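Local coordinates for protein cytochrome P450 (Rhodococcus erythropolis, PDB 3WEC) that is a heme monooxygenase that hydroxylates the quinoline nitrogen of aurachin alkaloids, a step essential for their antibiotic activity, at residues Pro28-Leu33 against Met325-Ser330. Numbering follows the deposited sequence.
Sequences PVYARL and MVLLAS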
loop_
_atom_site.group_PDB
_atom_site.type_symbol
_atom_site.label_atom_id
_atom_site.label_comp_id
_atom_site.label_asym_id
_atom_site.label_seq_id
_atom_site.Cartn_x
_atom_site.Cartn_y
_atom_site.Cartn_z
ATOM N N PRO A 28 1.571 16.722 -13.266
ATOM C CA PRO A 28 2.310 17.662 -14.125
ATOM C C PRO A 28 3.724 17.925 -13.601
ATOM O O PRO A 28 4.605 18.284 -14.395
ATOM C CB PRO A 28 1.467 18.952 -14.075
ATOM C CG PRO A 28 0.085 18.483 -13.747
ATOM C CD PRO A 28 0.248 17.243 -12.870
ATOM N N VAL A 29 3.936 17.759 -12.291
ATOM C CA VAL A 29 5.244 18.008 -11.678
ATOM C C VAL A 29 6.144 16.796 -11.878
ATOM O O VAL A 29 7.353 16.935 -12.065
ATOM C CB VAL A 29 5.124 18.366 -10.180
ATOM C CG1 VAL A 29 6.501 18.469 -9.530
ATOM C CG2 VAL A 29 4.323 19.657 -9.994
ATOM N N TYR A 30 5.527 15.612 -11.829
ATOM C CA TYR A 30 6.167 14.353 -12.200
ATOM C C TYR A 30 6.590 14.405 -13.659
ATOM O O TYR A 30 7.607 13.823 -14.033
ATOM C CB TYR A 30 5.196 13.176 -12.026
ATOM C CG TYR A 30 4.861 12.748 -10.591
ATOM C CD1 TYR A 30 3.679 12.065 -10.315
ATOM C CD2 TYR A 30 5.726 12.986 -9.538
ATOM C CE1 TYR A 30 3.363 11.651 -9.036
ATOM C CE2 TYR A 30 5.417 12.563 -8.245
ATOM C CZ TYR A 30 4.232 11.899 -7.990
ATOM O OH TYR A 30 3.923 11.499 -6.686
ATOM N N ALA A 31 5.786 15.076 -14.481
ATOM C CA ALA A 31 6.123 15.271 -15.878
ATOM C C ALA A 31 7.414 16.117 -16.009
ATOM O O ALA A 31 8.374 15.669 -16.650
ATOM C CB ALA A 31 4.954 15.884 -16.645
ATOM N N ARG A 32 7.431 17.298 -15.369
ATOM C CA ARG A 32 8.618 18.172 -15.301
ATOM C C ARG A 32 9.850 17.350 -14.936
ATOM O O ARG A 32 10.835 17.386 -15.648
ATOM C CB ARG A 32 8.444 19.322 -14.285
ATOM C CG ARG A 32 7.608 20.519 -14.728
ATOM C CD ARG A 32 7.981 21.748 -13.911
ATOM N NE ARG A 32 9.132 22.424 -14.511
ATOM C CZ ARG A 32 9.978 23.236 -13.880
ATOM N NH1 ARG A 32 9.842 23.481 -12.583
ATOM N NH2 ARG A 32 10.983 23.795 -14.545
ATOM N N LEU A 33 9.771 16.598 -13.837
ATOM C CA LEU A 33 10.844 15.683 -13.412
ATOM C C LEU A 33 11.400 14.736 -14.494
ATOM O O LEU A 33 12.610 14.624 -14.645
ATOM C CB LEU A 33 10.413 14.853 -12.192
ATOM C CG LEU A 33 10.677 15.479 -10.821
ATOM C CD1 LEU A 33 10.183 14.568 -9.701
ATOM C CD2 LEU A 33 12.146 15.818 -10.623
ATOM N N MET A 325 14.248 7.343 -3.002
ATOM C CA MET A 325 12.817 7.383 -3.073
ATOM C C MET A 325 12.433 7.031 -4.501
ATOM O O MET A 325 12.742 7.782 -5.428
ATOM C CB MET A 325 12.395 8.820 -2.793
ATOM C CG MET A 325 11.271 8.949 -1.813
ATOM S SD MET A 325 11.824 8.392 -0.198
ATOM C CE MET A 325 12.033 10.014 0.544
ATOM N N VAL A 326 11.772 5.909 -4.708
ATOM C CA VAL A 326 11.437 5.507 -6.068
ATOM C C VAL A 326 10.011 5.940 -6.405
ATOM O O VAL A 326 9.070 5.443 -5.796
ATOM C CB VAL A 326 11.601 3.981 -6.257
ATOM C CG1 VAL A 326 11.075 3.553 -7.615
ATOM C CG2 VAL A 326 13.061 3.592 -6.112
ATOM N N LEU A 327 9.850 6.848 -7.370
ATOM C CA LEU A 327 8.507 7.370 -7.706
ATOM C C LEU A 327 7.717 6.461 -8.622
ATOM O O LEU A 327 7.677 6.666 -9.839
ATOM C CB LEU A 327 8.589 8.755 -8.352
ATOM C CG LEU A 327 8.428 10.052 -7.557
ATOM C CD1 LEU A 327 8.806 9.957 -6.080
ATOM C CD2 LEU A 327 9.247 11.106 -8.267
ATOM N N LEU A 328 7.112 5.446 -8.031
ATOM C CA LEU A 328 6.240 4.507 -8.722
ATOM C C LEU A 328 5.199 5.207 -9.588
ATOM O O LEU A 328 4.961 4.798 -10.734
ATOM C CB LEU A 328 5.543 3.628 -7.685
ATOM C CG LEU A 328 6.338 2.949 -6.564
ATOM C CD1 LEU A 328 5.352 2.173 -5.719
ATOM C CD2 LEU A 328 7.386 1.983 -7.102
ATOM N N ALA A 329 4.593 6.275 -9.044
ATOM C CA ALA A 329 3.520 7.016 -9.692
ATOM C C ALA A 329 4.014 7.704 -10.987
ATOM O O ALA A 329 3.315 7.681 -12.012
ATOM C CB ALA A 329 2.910 8.029 -8.725
ATOM N N SER A 330 5.215 8.278 -10.929
ATOM C CA SER A 330 5.882 8.876 -12.086
ATOM C C SER A 330 6.244 7.852 -13.186
ATOM O O SER A 330 5.793 7.982 -14.320
ATOM C CB SER A 330 7.127 9.627 -11.625
ATOM O OG SER A 330 7.632 10.403 -12.658
#
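In this P450 fold, helix 27-36 packs by Tyr30 and Leu33 against Leu327, Ala329 and Ser330, where strand 323-326 of the mixed sheet gives way to helix 328-333. The Tyr30 ring does most of the touching. Its CG stands anti to the carbonyl carbon (chi1 -72°), which carries the ring across to 325-330. Ser330 CB lies over one ring face, 4.0 Å from Tyr30 CG. Ala329 CB comes in obliquely at the far end of the ring, 3.7 Å from Tyr30 CE1. From the same side of the ring plane, Leu327 CG approaches Tyr30 CE2 obliquely at 4.0 Å. Leu327 is the centre of an inverse gamma turn and the N-cap residue of helix 328-333. Leu327 CD2 also meets Leu33 CD1 at 3.9 Å, the two side chains crossing at about a right angle. The polar ends are bound outside the two segments. Tyr30 OH hydrogen-bonds His301 ND1, and Ser330 OG hydrogen-bonds both Arg34 NH1 and Ala50 O. The neighbouring Leu328 touches the heme.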